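Local coordinates for Cag pathogenicity island protein (Cag10) (Helicobacter pylori 26695, PDB 6IQT) that is the VirB8 homologue CagV of the cag type IV secretion system, where its periplasmic domain probably helps assemble the secretion machinery across the cell envelope, at the interface of chains A and B. Numbering follows the deposited sequence. Chains: chain A/B, Cag pathogenicity island protein (Cag10).

Three contacts join two copies of the CagV VirB8-like domain. Contact 1 lies about 11 Å from contact 2 and 13 Å from contact 3, measured between the centres of their C-alpha atoms. Contacts 2 and 3 are about 22 Å apart, so contact 1 sits between them. B:Asp118 belongs to both contact 1 and contact 2. B:Asn48 of contact 1 is followed directly by B:Ser49 of contact 3. The interface is not an exact two-fold. CagV binds copies of itself, and VirB8 proteins are known to dimerise, but the structure alone does not prove that this pairing forms in the cell.

Contact 1: the interface of chains A and B. Residues chain A 64, 157-158; chain B 48, 118.
B:Asn48 pushes its side-chain amide between A:Ser64 and A:Phe157. This is the tight part of a polar patch in the interface between two VirB8-like domains. The nitrogen ND2 gives one hydrogen bond to the hydroxyl OG of A:Ser64 at 2.8 Å. It gives a second to the backbone carbonyl O of A:Phe157 at 2.9 Å, with an angle of 164° at the hydrogen. Both acceptors lie close to the amide plane, so the two bonds should fix the rotation of the amide. The A:Ser64 hydroxyl stands between its own backbone N and carbonyl carbon (chi1 66°), which turns OG toward the amide. The A:Phe157 side chain crosses that of B:Asn48 at about a right angle. A:Asp158 touches more lightly. Its carboxylate oxygen OD2 is 3.7 Å from CB of B:Asn48, and the carboxylate stands nearly perpendicular to the amide.

The other side is looser and bridged by solvent. B:Asp118 approaches A:Ser64 from the loop after strand 105-117, but its carboxylate makes no direct hydrogen bond there. Water 1 spans the gap. It lies 3.0 Å from the carbonyl O of A:Ser64 and 2.8 Å from the carboxylate oxygen OD1 of B:Asp118.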
loop_
_atom_site.group_PDB
_atom_site.type_symbol
_atom_site.label_atom_id
_atom_site.label_comp_id
_atom_site.label_asym_id
_atom_site.label_seq_id
_atom_site.Cartn_x
_atom_site.Cartn_y
_atom_site.Cartn_z
ATOM N N SER A 64 14.018 -1.111 10.236
ATOM C CA SER A 64 12.931 -2.088 10.168
ATOM C C SER A 64 12.214 -2.103 8.826
ATOM O O SER A 64 11.455 -3.039 8.566
ATOM C CB SER A 64 11.913 -1.838 11.282
ATOM O OG SER A 64 11.231 -0.599 11.117
ATOM N N PHE A 157 8.921 4.126 7.847
ATOM C CA PHE A 157 8.760 2.901 8.621
ATOM C C PHE A 157 7.852 1.889 7.962
ATOM O O PHE A 157 7.929 0.703 8.299
ATOM C CB PHE A 157 8.197 3.212 10.014
ATOM C CG PHE A 157 9.210 3.775 10.954
ATOM C CD1 PHE A 157 9.716 5.061 10.765
ATOM C CD2 PHE A 157 9.662 3.029 12.037
ATOM C CE1 PHE A 157 10.670 5.591 11.643
ATOM C CE2 PHE A 157 10.608 3.556 12.923
ATOM C CZ PHE A 157 11.111 4.840 12.724
ATOM N N ASP A 158 7.005 2.320 7.037
ATOM C CA ASP A 158 6.066 1.411 6.392
ATOM C C ASP A 158 5.492 2.093 5.168
ATOM O O ASP A 158 5.523 3.324 5.051
ATOM C CB ASP A 158 4.942 1.009 7.347
ATOM C CG ASP A 158 4.506 -0.444 7.159
ATOM O OD1 ASP A 158 4.724 -1.006 6.056
ATOM O OD2 ASP A 158 3.952 -1.021 8.125
ATOM N N ASN B 48 4.743 -2.508 11.520
ATOM C CA ASN B 48 4.974 -1.140 11.984
ATOM C C ASN B 48 3.720 -0.261 11.961
ATOM O O ASN B 48 3.658 0.729 12.700
ATOM C CB ASN B 48 6.069 -0.491 11.145
ATOM C CG ASN B 48 7.449 -0.864 11.620
ATOM O OD1 ASN B 48 7.619 -1.272 12.764
ATOM N ND2 ASN B 48 8.441 -0.740 10.743
ATOM N N ASP B 118 9.772 -10.954 6.189
ATOM C CA ASP B 118 10.301 -9.588 6.161
ATOM C C ASP B 118 11.817 -9.639 6.337
ATOM O O ASP B 118 12.404 -8.971 7.184
ATOM C CB ASP B 118 9.624 -8.725 7.225
ATOM C CG ASP B 118 9.861 -7.210 7.021
ATOM O OD1 ASP B 118 9.837 -6.714 5.865
ATOM O OD2 ASP B 118 10.055 -6.508 8.036
HETATM O O HOH W 1 11.523 -4.442 5.872
#

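Contact 2: the interface of chains A and B. Residues chain A 67, 70-71, 74; chain B 117-120.
A:Arg71 reaches from helix 66-80 to the backbone of B:Thr119, in the loop after strand 105-117 of the partner. Both chains are VirB8-family domains, and here a helix of one packs against a loop of the other.

The polar contact centres on the carbonyl O of B:Thr119. A:Arg71 NH2 donates a hydrogen bond to this O at 2.7 Å. The donor is tilted 30° from the carbonyl plane, and the oxygen also lies off the guanidinium plane. NE of A:Arg71 adds a weak bond to the same O. The arginine chain is extended from CG to NE (chi2 -178°), which carries the guanidinium out to the loop. The carbonyl O of B:Pro117 lies nearby, 3.3 Å from NH2 of A:Arg71. The opposite charge of the nearby B:Asp118 carboxylate may favour the approach.

Much of the apolar contact involves the selenomethionine B:Met120. Its bent chain lays SE 3.8 Å from the methyl CG2 of A:Thr67. Its terminal CE meets CG of A:Met70, also a selenomethionine, at 3.8 Å. These two side chains cross at about a right angle. The CG2 methyl of A:Thr67 further packs on CA of B:Thr119. B:Met120 CE also makes a van der Waals contact with the polar amide nitrogen ND2 of A:Asn74 at 3.7 Å.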
loop_
_atom_site.group_PDB
_atom_site.type_symbol
_atom_site.label_atom_id
_atom_site.label_comp_id
_atom_site.label_asym_id
_atom_site.label_seq_id
_atom_site.Cartn_x
_atom_site.Cartn_y
_atom_site.Cartn_z
ATOM N N THR A 67 14.487 -3.859 4.377
ATOM C CA THR A 67 14.309 -5.084 3.609
ATOM C C THR A 67 13.174 -4.954 2.608
ATOM O O THR A 67 13.307 -5.356 1.446
ATOM C CB THR A 67 14.063 -6.243 4.565
ATOM O OG1 THR A 67 15.299 -6.543 5.231
ATOM C CG2 THR A 67 13.590 -7.447 3.816
HETATM N N MSE A 70 14.201 -2.849 -0.248
HETATM C CA MSE A 70 15.085 -3.607 -1.134
HETATM C C MSE A 70 14.297 -4.586 -2.035
HETATM O O MSE A 70 14.634 -4.765 -3.212
HETATM C CB MSE A 70 16.140 -4.366 -0.313
HETATM C CG MSE A 70 17.219 -4.996 -1.182
HETATM SE SE MSE A 70 18.235 -3.621 -2.136
HETATM C CE MSE A 70 20.019 -4.242 -1.808
ATOM N N ARG A 71 13.236 -5.195 -1.496
ATOM C CA ARG A 71 12.412 -6.078 -2.324
ATOM C C ARG A 71 11.753 -5.310 -3.464
ATOM O O ARG A 71 11.643 -5.817 -4.590
ATOM C CB ARG A 71 11.354 -6.779 -1.477
ATOM C CG ARG A 71 11.908 -7.852 -0.565
ATOM C CD ARG A 71 10.787 -8.545 0.218
ATOM N NE ARG A 71 11.290 -9.688 0.972
ATOM C CZ ARG A 71 11.379 -10.923 0.487
ATOM N NH1 ARG A 71 10.980 -11.184 -0.748
ATOM N NH2 ARG A 71 11.864 -11.904 1.244
ATOM N N ASN A 74 14.445 -4.464 -6.053
ATOM C CA ASN A 74 14.801 -5.628 -6.871
ATOM C C ASN A 74 13.716 -5.970 -7.884
ATOM O O ASN A 74 14.026 -6.451 -8.983
ATOM C CB ASN A 74 15.083 -6.842 -5.983
ATOM C CG ASN A 74 16.419 -6.742 -5.257
ATOM O OD1 ASN A 74 17.341 -6.062 -5.714
ATOM N ND2 ASN A 74 16.523 -7.403 -4.117
ATOM N N PRO B 117 8.419 -13.416 4.077
ATOM C CA PRO B 117 9.266 -13.104 5.229
ATOM C C PRO B 117 9.767 -11.676 5.085
ATOM O O PRO B 117 10.075 -11.213 3.980
ATOM C CB PRO B 117 10.405 -14.128 5.129
ATOM C CG PRO B 117 10.469 -14.468 3.693
ATOM C CD PRO B 117 9.062 -14.375 3.162
ATOM N N ASP B 118 9.772 -10.954 6.189
ATOM C CA ASP B 118 10.301 -9.588 6.161
ATOM C C ASP B 118 11.817 -9.639 6.337
ATOM O O ASP B 118 12.404 -8.971 7.184
ATOM C CB ASP B 118 9.624 -8.725 7.225
ATOM C CG ASP B 118 9.861 -7.210 7.021
ATOM O OD1 ASP B 118 9.837 -6.714 5.865
ATOM O OD2 ASP B 118 10.055 -6.508 8.036
ATOM N N THR B 119 12.444 -10.491 5.517
ATOM C CA THR B 119 13.882 -10.742 5.487
ATOM C C THR B 119 14.291 -10.823 4.019
ATOM O O THR B 119 13.455 -10.719 3.120
ATOM C CB THR B 119 14.261 -12.050 6.208
ATOM O OG1 THR B 119 13.695 -13.172 5.507
ATOM C CG2 THR B 119 13.773 -12.073 7.651
HETATM N N MSE B 120 15.576 -11.033 3.758
HETATM C CA MSE B 120 15.998 -11.147 2.358
HETATM C C MSE B 120 15.829 -12.584 1.827
HETATM O O MSE B 120 16.276 -12.895 0.728
HETATM C CB MSE B 120 17.457 -10.686 2.182
HETATM C CG MSE B 120 17.650 -9.159 2.089
HETATM SE SE MSE B 120 16.218 -8.216 1.136
HETATM C CE MSE B 120 16.586 -8.729 -0.713
#

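Contact 3: the interface of chains A and B. Residues chain A 99, 106, 134; chain B 49, 52, 56, 149.
B:Asp52 receives A:Arg106 and A:Tyr134 at a charged patch between two VirB8-like domains. The salt bridge is side-on and uses two nitrogens. NE of A:Arg106 bonds the carboxylate oxygen OD2 of B:Asp52 at 2.9 Å. NH2 of A:Arg106 bonds the other oxygen, OD1, at 2.9 Å, on its syn lone pair. The guanidinium and carboxylate planes are 28° apart, so the two groups meet edge to edge and nearly coplanar. The arginine chain bends at chi2 and chi3 (chi3 -53°) to present this edge.

Further hydrogen bonds converge on OD2. The phenol OH of A:Tyr134 donates to OD2 of B:Asp52 at 2.5 Å, where OD2 accepts with its anti lone pair. NE2 of B:Gln56 donates to the same OD2 at 2.8 Å, from above the carboxylate plane. At least three donors grip OD2, which would probably favour a charged carboxylate. B:Gln56 NE2 also lies 3.1 Å from A:Tyr134 OH, but neither N-H points well at it, so a bond is doubtful.

Apolar packing flanks the polar groups. CB of B:Ser49 sits over the face of the A:Tyr134 ring, 3.6 Å from its centroid, as a CH-pi contact. CD1 of B:Ile149 lies over one face of the A:Arg106 guanidinium. A:Val99 CG1 packs against CB of B:Asp52.

In the fold, A:Arg106 lies near the start of strand 105-117 and A:Tyr134 late in strand 125-137. They face helix 50-59 of chain B, which bears B:Asp52 and B:Gln56 one turn apart.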
loop_
_atom_site.group_PDB
_atom_site.type_symbol
_atom_site.label_atom_id
_atom_site.label_comp_id
_atom_site.label_asym_id
_atom_site.label_seq_id
_atom_site.Cartn_x
_atom_site.Cartn_y
_atom_site.Cartn_z
ATOM N N VAL A 99 -0.625 9.252 13.634
ATOM C CA VAL A 99 -1.180 7.959 14.036
ATOM C C VAL A 99 -1.383 7.981 15.547
ATOM O O VAL A 99 -0.454 8.289 16.304
ATOM C CB VAL A 99 -0.258 6.805 13.603
ATOM C CG1 VAL A 99 -0.766 5.459 14.138
ATOM C CG2 VAL A 99 -0.157 6.737 12.079
ATOM N N ARG A 106 1.181 9.471 9.248
ATOM C CA ARG A 106 0.723 8.857 8.003
ATOM C C ARG A 106 0.556 9.925 6.923
ATOM O O ARG A 106 -0.129 10.923 7.138
ATOM C CB ARG A 106 -0.614 8.138 8.226
ATOM C CG ARG A 106 -1.076 7.284 7.038
ATOM C CD ARG A 106 -2.585 7.373 6.840
ATOM N NE ARG A 106 -3.339 7.077 8.052
ATOM C CZ ARG A 106 -4.304 7.859 8.533
ATOM N NH1 ARG A 106 -4.612 8.992 7.914
ATOM N NH2 ARG A 106 -4.958 7.518 9.631
ATOM N N TYR A 134 4.393 5.821 6.296
ATOM C CA TYR A 134 4.485 6.150 7.710
ATOM C C TYR A 134 5.918 6.568 7.994
ATOM O O TYR A 134 6.854 5.861 7.610
ATOM C CB TYR A 134 4.087 4.947 8.567
ATOM C CG TYR A 134 2.662 4.482 8.340
ATOM C CD1 TYR A 134 2.321 3.693 7.251
ATOM C CD2 TYR A 134 1.655 4.847 9.217
ATOM C CE1 TYR A 134 0.990 3.269 7.052
ATOM C CE2 TYR A 134 0.351 4.450 9.019
ATOM C CZ TYR A 134 0.021 3.657 7.947
ATOM O OH TYR A 134 -1.295 3.261 7.781
ATOM N N SER B 49 2.735 -0.563 11.113
ATOM C CA SER B 49 1.547 0.279 11.020
ATOM C C SER B 49 0.282 -0.425 11.506
ATOM O O SER B 49 -0.824 -0.028 11.120
ATOM C CB SER B 49 1.359 0.773 9.580
ATOM O OG SER B 49 1.343 -0.316 8.659
ATOM N N ASP B 52 -2.751 1.616 12.992
ATOM C CA ASP B 52 -3.421 2.464 12.012
ATOM C C ASP B 52 -4.193 1.636 10.990
ATOM O O ASP B 52 -5.274 2.050 10.557
ATOM C CB ASP B 52 -2.413 3.378 11.317
ATOM C CG ASP B 52 -3.083 4.452 10.520
ATOM O OD1 ASP B 52 -3.786 5.306 11.123
ATOM O OD2 ASP B 52 -2.947 4.444 9.280
ATOM N N GLN B 56 -8.030 2.327 10.208
ATOM C CA GLN B 56 -8.582 2.539 8.874
ATOM C C GLN B 56 -9.688 1.536 8.565
ATOM O O GLN B 56 -10.726 1.898 7.992
ATOM C CB GLN B 56 -7.475 2.439 7.834
ATOM C CG GLN B 56 -6.393 3.514 7.955
ATOM C CD GLN B 56 -5.537 3.532 6.727
ATOM O OE1 GLN B 56 -6.052 3.449 5.620
ATOM N NE2 GLN B 56 -4.233 3.607 6.906
ATOM N N ILE B 149 -9.200 9.070 5.004
ATOM C CA ILE B 149 -9.057 7.622 4.863
ATOM C C ILE B 149 -10.106 7.043 3.918
ATOM O O ILE B 149 -9.831 6.098 3.162
ATOM C CB ILE B 149 -9.129 6.987 6.267
ATOM C CG1 ILE B 149 -7.849 7.322 7.033
ATOM C CG2 ILE B 149 -9.443 5.482 6.211
ATOM C CD1 ILE B 149 -6.580 6.920 6.276
#